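Local coordinates for protein acetaldehyde dehydrogenase (Acetylating) (Geobacillus thermoglucosidasius, PDB 5J78) that probably interconverts acetaldehyde and acetyl-coenzyme A, using NAD(H) and coenzyme A, at residues N67-E71 / L97-N101; S145-K150 / P437-L441; N159-P165 / L193-I197; L208-K212 / A228-K234. All coordinates share one frame; numbering follows the deposited sequence. Where two conformers were deposited one is given.

Interaction 1 of 4, residues N67-E71 / L97-N101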
loop_
_atom_site.group_PDB
_atom_site.type_symbol
_atom_site.label_atom_id
_atom_site.label_comp_id
_atom_site.label_asym_id
_atom_site.label_seq_id
_atom_site.Cartn_x
_atom_site.Cartn_y
_atom_site.Cartn_z
ATOM N N ASN A 67 20.561 -0.670 -39.633
ATOM C CA ASN A 67 20.259 -0.592 -41.057
ATOM C C ASN A 67 18.767 -0.661 -41.273
ATOM O O ASN A 67 18.211 0.078 -42.079
ATOM C CB ASN A 67 20.947 -1.712 -41.842
ATOM C CG ASN A 67 22.426 -1.459 -42.048
ATOM O OD1 ASN A 67 22.875 -0.311 -42.055
ATOM N ND2 ASN A 67 23.196 -2.534 -42.231
ATOM N N ALA A 68 18.114 -1.537 -40.529
ATOM C CA ALA A 68 16.682 -1.721 -40.679
ATOM C C ALA A 68 15.921 -0.481 -40.220
ATOM O O ALA A 68 14.903 -0.118 -40.810
ATOM C CB ALA A 68 16.231 -2.950 -39.910
ATOM N N ALA A 69 16.411 0.175 -39.173
ATOM C CA ALA A 69 15.752 1.384 -38.662
ATOM C C ALA A 69 15.791 2.484 -39.709
ATOM O O ALA A 69 14.819 3.222 -39.918
ATOM C CB ALA A 69 16.421 1.862 -37.370
ATOM N N ARG A 70 16.953 2.608 -40.331
ATOM C CA ARG A 70 17.194 3.581 -41.382
ATOM C C ARG A 70 16.210 3.360 -42.516
ATOM O O ARG A 70 15.575 4.284 -42.983
ATOM C CB ARG A 70 18.631 3.451 -41.877
ATOM C CG ARG A 70 19.184 4.580 -42.723
ATOM C CD ARG A 70 20.708 4.382 -42.880
ATOM N NE ARG A 70 21.394 4.272 -41.575
ATOM C CZ ARG A 70 22.145 3.245 -41.167
ATOM N NH1 ARG A 70 22.356 2.188 -41.951
ATOM N NH2 ARG A 70 22.709 3.277 -39.956
ATOM N N GLU A 71 16.059 2.110 -42.910
ATOM C CA GLU A 71 15.182 1.766 -44.006
ATOM C C GLU A 71 13.727 1.976 -43.647
ATOM O O GLU A 71 12.928 2.252 -44.528
ATOM C CB GLU A 71 15.385 0.312 -44.431
ATOM C CG GLU A 71 16.742 0.009 -45.082
ATOM C CD GLU A 71 17.108 -1.477 -45.030
ATOM O OE1 GLU A 71 18.314 -1.795 -45.146
ATOM O OE2 GLU A 71 16.196 -2.322 -44.869
ATOM N N LEU A 97 15.972 8.664 -37.916
ATOM C CA LEU A 97 17.282 8.581 -38.542
ATOM C C LEU A 97 18.362 9.031 -37.560
ATOM O O LEU A 97 19.505 8.574 -37.629
ATOM C CB LEU A 97 17.322 9.426 -39.822
ATOM C CG LEU A 97 16.557 8.887 -41.039
ATOM C CD1 LEU A 97 16.589 9.899 -42.134
ATOM C CD2 LEU A 97 17.170 7.556 -41.504
ATOM N N PHE A 98 17.997 9.923 -36.642
ATOM C CA PHE A 98 18.905 10.325 -35.579
ATOM C C PHE A 98 19.226 9.093 -34.733
ATOM O O PHE A 98 20.384 8.848 -34.390
ATOM C CB PHE A 98 18.307 11.462 -34.719
ATOM C CG PHE A 98 19.072 11.726 -33.451
ATOM C CD1 PHE A 98 20.234 12.476 -33.465
ATOM C CD2 PHE A 98 18.636 11.195 -32.241
ATOM C CE1 PHE A 98 20.964 12.697 -32.275
ATOM C CE2 PHE A 98 19.356 11.408 -31.058
ATOM C CZ PHE A 98 20.523 12.161 -31.086
ATOM N N ALA A 99 18.214 8.290 -34.428
ATOM C CA ALA A 99 18.451 7.099 -33.630
ATOM C C ALA A 99 19.205 6.068 -34.438
ATOM O O ALA A 99 20.096 5.386 -33.927
ATOM C CB ALA A 99 17.161 6.525 -33.124
ATOM N N ALA A 100 18.869 5.959 -35.714
ATOM C CA ALA A 100 19.490 4.942 -36.545
ATOM C C ALA A 100 20.939 5.284 -36.907
ATOM O O ALA A 100 21.725 4.377 -37.160
ATOM C CB ALA A 100 18.685 4.729 -37.805
ATOM N N ASN A 101 21.287 6.575 -36.960
ATOM C CA ASN A 101 22.615 6.976 -37.420
ATOM C C ASN A 101 23.500 7.535 -36.304
ATOM O O ASN A 101 24.550 6.955 -36.019
ATOM C CB ASN A 101 22.504 7.991 -38.572
ATOM C CG ASN A 101 21.879 7.380 -39.818
ATOM O OD1 ASN A 101 22.026 6.192 -40.072
ATOM N ND2 ASN A 101 21.183 8.184 -40.597
#
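Arg-70 reaches from helix 55-84 to Asn-101 and Ala-100 of helix 89-107, bridging an antiparallel pair of consecutive helices whose local axes run at 159° and approach to 8.4 Å. Its guanidinium meets the Asn-101 amide nearly coplanar, the two planes 15° apart. NE donates to OD1 of Asn-101 in the carbonyl plane; 2.5 Å from NE to OD1 is unusually short, and the exact length is doubtful. The same oxygen takes a second, weak bond from Arg-70 NH2, and NH2 also gives a weak bond to the backbone O of Ala-100, 3.2 Å from it. One turn back, Asn-67 OD1 lies in the guanidinium plane and receives a weak bond from NH1. All three guanidinium nitrogens are thus engaged at the edge of the group, which probably fixes its orientation by limiting rotation about CD-NE and the torsions before it. CG stands anti to the backbone N (chi1 -165°), and the bend at chi3 swings the head across to Asn-101. A glycerol, probably from the crystallisation liquor, lies about 3 Å from the Asn-101 side chain. Beneath the polar layer Leu-97 CD2 comes within 3.8 Å of Arg-70 CG, and Ala-69 CB meets Ala-100 CB at 3.7 Å.

Interaction 2 of 4, residues S145-K150 / P437-L441. With ACT (acetate ion), chain I.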
loop_
_atom_site.group_PDB
_atom_site.type_symbol
_atom_site.label_atom_id
_atom_site.label_comp_id
_atom_site.label_asym_id
_atom_site.label_seq_id
_atom_site.Cartn_x
_atom_site.Cartn_y
_atom_site.Cartn_z
ATOM N N SER A 145 11.383 6.422 -32.370
ATOM C CA SER A 145 12.796 6.769 -32.269
ATOM C C SER A 145 13.413 6.310 -30.950
ATOM O O SER A 145 14.594 5.925 -30.926
ATOM C CB SER A 145 13.016 8.271 -32.422
ATOM O OG SER A 145 12.237 9.025 -31.518
ATOM N N THR A 146 12.621 6.330 -29.874
ATOM C CA THR A 146 13.109 5.924 -28.542
ATOM C C THR A 146 13.307 4.402 -28.491
ATOM O O THR A 146 14.221 3.885 -27.819
ATOM C CB THR A 146 12.148 6.369 -27.413
ATOM O OG1 THR A 146 11.962 7.793 -27.457
ATOM C CG2 THR A 146 12.714 6.009 -26.024
ATOM N N VAL A 147 12.443 3.688 -29.195
ATOM C CA VAL A 147 12.561 2.248 -29.314
ATOM C C VAL A 147 13.841 1.897 -30.040
ATOM O O VAL A 147 14.579 0.988 -29.615
ATOM C CB VAL A 147 11.369 1.623 -30.066
ATOM C CG1 VAL A 147 11.692 0.212 -30.523
ATOM C CG2 VAL A 147 10.139 1.639 -29.194
ATOM N N ILE A 148 14.095 2.596 -31.143
ATOM C CA ILE A 148 15.294 2.348 -31.939
ATOM C C ILE A 148 16.530 2.615 -31.076
ATOM O O ILE A 148 17.430 1.781 -30.978
ATOM C CB ILE A 148 15.308 3.230 -33.193
ATOM C CG1 ILE A 148 14.192 2.805 -34.161
ATOM C CG2 ILE A 148 16.665 3.169 -33.886
ATOM C CD1 ILE A 148 13.856 3.839 -35.187
ATOM N N PHE A 149 16.543 3.783 -30.446
ATOM C CA PHE A 149 17.644 4.213 -29.582
ATOM C C PHE A 149 17.909 3.192 -28.467
ATOM O O PHE A 149 19.028 2.701 -28.320
ATOM C CB PHE A 149 17.319 5.615 -29.027
ATOM C CG PHE A 149 17.918 5.903 -27.681
ATOM C CD1 PHE A 149 19.301 6.076 -27.527
ATOM C CD2 PHE A 149 17.104 6.020 -26.568
ATOM C CE1 PHE A 149 19.851 6.332 -26.265
ATOM C CE2 PHE A 149 17.646 6.269 -25.309
ATOM C CZ PHE A 149 19.023 6.423 -25.159
ATOM N N LYS A 150 16.865 2.825 -27.725
ATOM C CA LYS A 150 17.014 1.903 -26.599
ATOM C C LYS A 150 17.373 0.485 -27.023
ATOM O O LYS A 150 18.148 -0.207 -26.340
ATOM C CB LYS A 150 15.734 1.891 -25.758
ATOM C CG LYS A 150 15.555 3.172 -24.972
ATOM C CD LYS A 150 14.360 3.124 -24.023
ATOM C CE LYS A 150 14.308 4.401 -23.191
ATOM N NZ LYS A 150 13.135 4.477 -22.279
ATOM N N PRO A 437 24.703 11.093 -28.163
ATOM C CA PRO A 437 23.366 10.961 -28.765
ATOM C C PRO A 437 22.414 10.081 -27.941
ATOM O O PRO A 437 22.731 8.922 -27.619
ATOM C CB PRO A 437 23.644 10.317 -30.132
ATOM C CG PRO A 437 25.053 10.776 -30.472
ATOM C CD PRO A 437 25.782 10.814 -29.128
ATOM N N SER A 438 21.253 10.629 -27.596
ATOM C CA SER A 438 20.332 9.921 -26.715
ATOM C C SER A 438 18.938 10.529 -26.795
ATOM O O SER A 438 18.789 11.730 -27.055
ATOM C CB SER A 438 20.852 9.971 -25.261
ATOM O OG SER A 438 19.968 9.350 -24.332
ATOM N N LEU A 439 17.930 9.700 -26.536
ATOM C CA LEU A 439 16.566 10.186 -26.326
ATOM C C LEU A 439 16.084 9.938 -24.892
ATOM O O LEU A 439 14.886 9.969 -24.613
ATOM C CB LEU A 439 15.624 9.527 -27.360
ATOM C CG LEU A 439 15.965 9.966 -28.790
ATOM C CD1 LEU A 439 15.191 9.217 -29.870
ATOM C CD2 LEU A 439 15.744 11.450 -28.942
ATOM N N THR A 440 17.027 9.697 -23.984
ATOM C CA THR A 440 16.722 9.546 -22.567
ATOM C C THR A 440 17.685 10.441 -21.835
ATOM O O THR A 440 18.844 10.082 -21.594
ATOM C CB THR A 440 16.850 8.103 -22.101
ATOM O OG1 THR A 440 15.831 7.329 -22.739
ATOM C CG2 THR A 440 16.721 7.986 -20.554
ATOM N N LEU A 441 17.195 11.621 -21.506
ATOM C CA LEU A 441 18.029 12.687 -20.975
ATOM C C LEU A 441 17.824 12.757 -19.469
ATOM O O LEU A 441 16.776 13.175 -19.000
ATOM C CB LEU A 441 17.688 14.014 -21.653
ATOM C CG LEU A 441 18.431 14.332 -22.959
ATOM C CD1 LEU A 441 18.393 13.161 -23.888
ATOM C CD2 LEU A 441 17.882 15.594 -23.666
HETATM C C ACT I . 9.126 9.570 -33.254
HETATM O O ACT I . 8.499 10.562 -32.839
HETATM O OXT ACT I . 9.761 8.919 -32.441
HETATM C CH3 ACT I . 9.159 9.201 -34.703
HETATM O O HOH W 1 12.481 10.011 -25.771
#
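Thr-146 and Leu-439 mark the nearest backbone approach, CA to CA 5.9 Å, where helix 143-156 meets an irregular loop that turns at Ser-438 through an ST turn. In that turn Ser-438 OG accepts from the Thr-440 N at 3.0 Å, the N-H directed at it with an angle of 164°; OG is also hydrogen-bonded to Val-455 O. Phe-149 carries the contact. Its CG lies anti to the backbone N (chi1 151°), which carries the ring under the loop, so that the backbone N of Leu-439 stands 3.5 Å above the ring plane over its centre. At the ring edge CE2 meets Thr-440 OG1 at 3.3 Å, and CD2 packs on Leu-439 CB. An alanine in place of Phe-149 is likely to open a gap beneath the Ser-438 to Leu-439 peptide, leaving that part of the loop without its support. Lys-150 CE also touches Thr-440 OG1, and both Thr-440 OG1 and Lys-150 NZ are hydrogen-bonded to Thr-220 OG1. A water bridges Thr-146 OG1 and Leu-439 O, donating to both; Thr-146 OG1 is also hydrogen-bonded to Asn-142 O. Near the start of the helix an acetate, probably from the crystallisation liquor, is bound by Ser-145 N and OG together with Lys-92 and Lys-95. Leu-439 CD1 fits tightly beside that serine, 3.5 Å from Ser-145 CB.

Interaction 3 of 4, residues N159-P165 / L193-I197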
loop_
_atom_site.group_PDB
_atom_site.type_symbol
_atom_site.label_atom_id
_atom_site.label_comp_id
_atom_site.label_asym_id
_atom_site.label_seq_id
_atom_site.Cartn_x
_atom_site.Cartn_y
_atom_site.Cartn_z
ATOM N N ASN A 159 22.284 -7.069 -23.625
ATOM C CA ASN A 159 21.050 -7.281 -22.889
ATOM C C ASN A 159 19.880 -7.685 -23.780
ATOM O O ASN A 159 19.910 -7.465 -24.992
ATOM C CB ASN A 159 20.681 -5.994 -22.144
ATOM C CG ASN A 159 21.824 -5.476 -21.315
ATOM O OD1 ASN A 159 22.188 -6.080 -20.299
ATOM N ND2 ASN A 159 22.435 -4.393 -21.765
ATOM N N ALA A 160 18.850 -8.250 -23.157
ATOM C CA ALA A 160 17.506 -8.332 -23.749
ATOM C C ALA A 160 16.750 -7.080 -23.321
ATOM O O ALA A 160 17.134 -6.436 -22.355
ATOM C CB ALA A 160 16.763 -9.605 -23.299
ATOM N N ILE A 161 15.688 -6.720 -24.030
ATOM C CA ILE A 161 14.897 -5.554 -23.642
ATOM C C ILE A 161 13.425 -5.816 -23.919
ATOM O O ILE A 161 13.071 -6.381 -24.969
ATOM C CB ILE A 161 15.366 -4.254 -24.351
ATOM C CG1 ILE A 161 14.515 -3.064 -23.892
ATOM C CG2 ILE A 161 15.321 -4.383 -25.862
ATOM C CD1 ILE A 161 15.256 -1.746 -23.960
ATOM N N VAL A 162 12.587 -5.454 -22.944
ATOM C CA VAL A 162 11.124 -5.541 -23.057
ATOM C C VAL A 162 10.536 -4.138 -22.992
ATOM O O VAL A 162 10.701 -3.444 -21.988
ATOM C CB VAL A 162 10.482 -6.398 -21.931
ATOM C CG1 VAL A 162 8.980 -6.494 -22.125
ATOM C CG2 VAL A 162 11.089 -7.790 -21.883
ATOM N N PHE A 163 9.845 -3.736 -24.057
ATOM C CA PHE A 163 9.249 -2.401 -24.151
ATOM C C PHE A 163 7.827 -2.289 -23.636
ATOM O O PHE A 163 7.030 -3.212 -23.763
ATOM C CB PHE A 163 9.281 -1.924 -25.598
ATOM C CG PHE A 163 10.651 -1.608 -26.075
ATOM C CD1 PHE A 163 11.336 -0.532 -25.548
ATOM C CD2 PHE A 163 11.275 -2.412 -27.014
ATOM C CE1 PHE A 163 12.608 -0.241 -25.964
ATOM C CE2 PHE A 163 12.554 -2.126 -27.442
ATOM C CZ PHE A 163 13.220 -1.041 -26.912
ATOM N N SER A 164 7.524 -1.125 -23.065
ATOM C CA SER A 164 6.182 -0.778 -22.606
ATOM C C SER A 164 5.757 0.565 -23.233
ATOM O O SER A 164 6.259 1.622 -22.826
ATOM C CB SER A 164 6.135 -0.706 -21.070
ATOM O OG SER A 164 4.817 -0.475 -20.591
ATOM N N PRO A 165 4.841 0.528 -24.229
ATOM C CA PRO A 165 4.306 1.755 -24.843
ATOM C C PRO A 165 3.305 2.496 -23.993
ATOM O O PRO A 165 2.559 1.908 -23.211
ATOM C CB PRO A 165 3.579 1.258 -26.102
ATOM C CG PRO A 165 3.867 -0.174 -26.218
ATOM C CD PRO A 165 4.250 -0.667 -24.852
ATOM N N LEU A 193 14.588 -11.663 -27.932
ATOM C CA LEU A 193 15.539 -10.703 -27.389
ATOM C C LEU A 193 14.930 -9.330 -27.138
ATOM O O LEU A 193 15.224 -8.673 -26.129
ATOM C CB LEU A 193 16.709 -10.554 -28.347
ATOM C CG LEU A 193 17.895 -9.795 -27.783
ATOM C CD1 LEU A 193 18.572 -10.584 -26.658
ATOM C CD2 LEU A 193 18.869 -9.487 -28.883
ATOM N N ILE A 194 14.121 -8.907 -28.108
ATOM C CA ILE A 194 13.447 -7.614 -28.135
ATOM C C ILE A 194 11.958 -7.875 -28.290
ATOM O O ILE A 194 11.540 -8.553 -29.235
ATOM C CB ILE A 194 13.920 -6.743 -29.292
ATOM C CG1 ILE A 194 15.428 -6.510 -29.218
ATOM C CG2 ILE A 194 13.189 -5.418 -29.319
ATOM C CD1 ILE A 194 16.022 -6.120 -30.548
ATOM N N SER A 195 11.172 -7.348 -27.361
ATOM C CA SER A 195 9.729 -7.588 -27.329
ATOM C C SER A 195 9.020 -6.316 -26.916
ATOM O O SER A 195 9.656 -5.372 -26.434
ATOM C CB SER A 195 9.378 -8.739 -26.371
ATOM O OG SER A 195 9.918 -8.524 -25.069
ATOM N N CYS A 196 7.701 -6.281 -27.113
ATOM C CA CYS A 196 6.905 -5.122 -26.729
ATOM C C CYS A 196 5.495 -5.532 -26.316
ATOM O O CYS A 196 4.837 -6.309 -27.004
ATOM C CB CYS A 196 6.862 -4.126 -27.888
ATOM S SG CYS A 196 6.011 -2.563 -27.599
ATOM N N ILE A 197 5.058 -5.025 -25.169
ATOM C CA ILE A 197 3.683 -5.187 -24.693
ATOM C C ILE A 197 2.702 -4.702 -25.782
ATOM O O ILE A 197 2.819 -3.581 -26.269
ATOM C CB ILE A 197 3.445 -4.387 -23.372
ATOM C CG1 ILE A 197 4.249 -4.993 -22.214
ATOM C CG2 ILE A 197 1.979 -4.372 -22.988
ATOM C CD1 ILE A 197 4.371 -4.066 -21.025
HETATM O O HOH W 2 12.582 -9.342 -24.833
#
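With chi1 at -70°, Phe-163 holds CG beside its own backbone N and opposite the carbonyl carbon, which lays the ring alongside Ile-194, the two side chains pointing the same way; the ring edge at CE2 meets Ile-194 CG2 at 3.8 Å. Ile-161 keeps CG1 extended away from its backbone N (chi1 -179°), placing CG1 3.8 Å above the ring plane of Phe-163, toward the rim of one face, while its CG2 branch packs obliquely on Ile-194. Backbone bonds fix this arrangement. Ile-161 N donates to Leu-193 O at 2.9 Å, and Ser-195 N returns a bond to Ile-161 O; Phe-163 N then donates to Ser-195 O at 2.9 Å, and Ile-197 N to Phe-163 O at 3.0 Å. Each of Ile-161 and Phe-163 therefore bonds to two residues of the neighbouring strand that flank its bridge partner, the pattern of parallel strands, and the N-to-C directions differ by only 18°. The pair belongs to the beta-alpha-beta crossover formed by strand 160-165, helix 170-186 and strand 194-196. Helices 143-156 and 170-186 pack against the face bearing Ile-161, Phe-163 and Cys-196. Val-162 and Ser-195 point to the other face, where Tyr-39 of helix 28-51 touches Ser-195. There Val-162 CG2 lies 3.5 Å from Ser-195 OG, and a water hydrogen-bonded to that hydroxyl can also donate to Ile-161 O. Farther along, Pro-165 CG lies 3.5 Å from Cys-196 SG, and Ile-197 CD1 touches the Ser-164 side chain.

Interaction 4 of 4, residues L208-K212 / A228-K234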
loop_
_atom_site.group_PDB
_atom_site.type_symbol
_atom_site.label_atom_id
_atom_site.label_comp_id
_atom_site.label_asym_id
_atom_site.label_seq_id
_atom_site.Cartn_x
_atom_site.Cartn_y
_atom_site.Cartn_z
ATOM N N LEU A 208 5.844 -5.419 -15.239
ATOM C CA LEU A 208 7.136 -5.286 -15.907
ATOM C C LEU A 208 8.170 -4.605 -15.010
ATOM O O LEU A 208 9.345 -4.994 -14.990
ATOM C CB LEU A 208 6.996 -4.499 -17.212
ATOM C CG LEU A 208 8.317 -4.263 -17.941
ATOM C CD1 LEU A 208 8.934 -5.569 -18.412
ATOM C CD2 LEU A 208 8.078 -3.332 -19.126
ATOM N N MET A 209 7.735 -3.586 -14.280
ATOM C CA MET A 209 8.645 -2.821 -13.443
ATOM C C MET A 209 9.098 -3.613 -12.201
ATOM O O MET A 209 10.220 -3.430 -11.752
ATOM C CB MET A 209 8.001 -1.500 -13.010
ATOM C CG MET A 209 7.938 -0.446 -14.108
ATOM S SD MET A 209 7.536 1.162 -13.428
ATOM C CE MET A 209 7.513 2.122 -14.945
ATOM N N LYS A 210 8.262 -4.512 -11.685
ATOM C CA LYS A 210 8.548 -5.146 -10.392
ATOM C C LYS A 210 8.920 -6.619 -10.476
ATOM O O LYS A 210 9.317 -7.209 -9.481
ATOM C CB LYS A 210 7.346 -4.986 -9.469
ATOM C CG LYS A 210 7.015 -3.519 -9.172
ATOM C CD LYS A 210 5.735 -3.405 -8.384
ATOM C CE LYS A 210 5.539 -2.014 -7.828
ATOM N NZ LYS A 210 4.271 -1.896 -7.058
ATOM N N HIS A 211 8.798 -7.206 -11.660
ATOM C CA HIS A 211 8.998 -8.636 -11.819
ATOM C C HIS A 211 10.407 -9.081 -11.398
ATOM O O HIS A 211 11.367 -8.345 -11.590
ATOM C CB HIS A 211 8.747 -9.043 -13.270
ATOM C CG HIS A 211 8.521 -10.508 -13.443
ATOM N ND1 HIS A 211 9.556 -11.409 -13.580
ATOM C CD2 HIS A 211 7.383 -11.235 -13.472
ATOM C CE1 HIS A 211 9.061 -12.626 -13.712
ATOM N NE2 HIS A 211 7.743 -12.550 -13.642
ATOM N N LYS A 212 10.517 -10.284 -10.827
ATOM C CA LYS A 212 11.809 -10.822 -10.382
ATOM C C LYS A 212 12.874 -10.848 -11.476
ATOM O O LYS A 212 14.051 -10.630 -11.200
ATOM C CB LYS A 212 11.640 -12.245 -9.816
ATOM C CG LYS A 212 11.145 -13.307 -10.810
ATOM C CD LYS A 212 11.123 -14.709 -10.181
ATOM C CE LYS A 212 10.177 -15.657 -10.932
ATOM N NZ LYS A 212 10.398 -15.699 -12.421
ATOM N N ALA A 228 7.163 6.327 -10.373
ATOM C CA ALA A 228 6.789 4.920 -10.222
ATOM C C ALA A 228 7.994 4.001 -10.418
ATOM O O ALA A 228 8.164 3.001 -9.702
ATOM C CB ALA A 228 5.703 4.549 -11.191
ATOM N N ALA A 229 8.823 4.329 -11.398
ATOM C CA ALA A 229 10.013 3.525 -11.651
ATOM C C ALA A 229 10.984 3.597 -10.452
ATOM O O ALA A 229 11.606 2.607 -10.107
ATOM C CB ALA A 229 10.706 3.978 -12.953
ATOM N N TYR A 230 11.108 4.762 -9.826
ATOM C CA TYR A 230 11.946 4.879 -8.624
ATOM C C TYR A 230 11.245 4.375 -7.339
ATOM O O TYR A 230 11.804 4.469 -6.236
ATOM C CB TYR A 230 12.417 6.327 -8.447
ATOM C CG TYR A 230 13.568 6.655 -9.373
ATOM C CD1 TYR A 230 14.856 6.242 -9.072
ATOM C CD2 TYR A 230 13.362 7.323 -10.564
ATOM C CE1 TYR A 230 15.909 6.512 -9.916
ATOM C CE2 TYR A 230 14.409 7.599 -11.422
ATOM C CZ TYR A 230 15.678 7.191 -11.101
ATOM O OH TYR A 230 16.729 7.461 -11.961
ATOM N N SER A 231 10.052 3.805 -7.503
ATOM C CA SER A 231 9.268 3.252 -6.395
ATOM C C SER A 231 9.109 1.764 -6.573
ATOM O O SER A 231 8.414 1.121 -5.807
ATOM C CB SER A 231 7.877 3.882 -6.315
ATOM O OG SER A 231 7.927 5.280 -6.086
ATOM N N SER A 232 9.733 1.231 -7.620
ATOM C CA SER A 232 9.482 -0.134 -8.072
ATOM C C SER A 232 10.208 -1.209 -7.293
ATOM O O SER A 232 9.900 -2.399 -7.429
ATOM C CB SER A 232 9.899 -0.267 -9.525
ATOM O OG SER A 232 11.300 -0.075 -9.626
ATOM N N GLY A 233 11.205 -0.795 -6.518
ATOM C CA GLY A 233 12.095 -1.738 -5.875
ATOM C C GLY A 233 13.256 -2.154 -6.774
ATOM O O GLY A 233 14.063 -2.988 -6.364
ATOM N N LYS A 234 13.341 -1.582 -7.983
ATOM C CA LYS A 234 14.407 -1.912 -8.950
ATOM C C LYS A 234 15.296 -0.713 -9.263
ATOM O O LYS A 234 14.852 0.414 -9.202
ATOM C CB LYS A 234 13.844 -2.387 -10.295
ATOM C CG LYS A 234 12.911 -3.527 -10.248
ATOM C CD LYS A 234 13.639 -4.835 -10.162
ATOM C CE LYS A 234 12.668 -5.973 -10.372
ATOM N NZ LYS A 234 13.396 -7.260 -10.262
HETATM O O HOH W 3 10.624 -4.992 -7.115
HETATM O O HOH W 4 4.959 0.732 -6.058
#
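Lys-234 NZ is held by two carbonyls: it donates to His-211 O at 2.7 Å, the one hydrogen bond running directly between the two segments, and also to Thr-214 O just beyond 208-212. The donor stands 31° out of the His-211 carbonyl plane. A bend at chi2 (-82°) turns the lysine chain along the end of helix 202-210, where CG comes to 3.1 Å from Met-209 O and CE passes Lys-210 O. Here the chain leaving helix 202-210 packs on the turn that follows helix 223-229. That turn is of type I from Ala-229 to Ser-232. Ser-232 OG donates to Ala-229 O at 2.7 Å and accepts from Lys-234 N, the second bond making an ST turn that sets up the start of the lysine. Met-209 supplies the apolar half, its extended chain bringing SD within 3.9 Å of Ala-229 CA. A water can donate to Ser-232 O and, weakly, to Lys-210 O. A methionine in place of Lys-234 would probably leave His-211 O and Thr-214 O without their shared ammonium donor. Gly-233 O accepts a hydrogen bond from ND2 of Asn-448 of the second subunit. Because the ammonium group sits among carbonyl oxygens just past a helix C terminus, its positive charge is probably favoured there, and the exits of the two helices are joined by charge-assisted bonding as well as by apolar contact.

From the N terminus, interaction 1 closes first, joining helix 55-84 to helix 89-107 across a short connection. Interaction 2 then opens on helix 143-156 and closes only at 437-441, 287 residues later, so interactions 3 and 4 both nest inside its loop; they follow one another in series, and no contacts cross. Neighbours touch: Ile-148 of helix 143-156 packs on Ala-69 and Ala-99, linking interactions 1 and 2, and Lys-150 and Val-147 meet Phe-163, linking 2 to 3. Leu-208 rests on Val-162 and Ser-164, joining 3 to 4. Together they run from the outer helices through the mixed sheet to the 228-234 turn at the subunit interface.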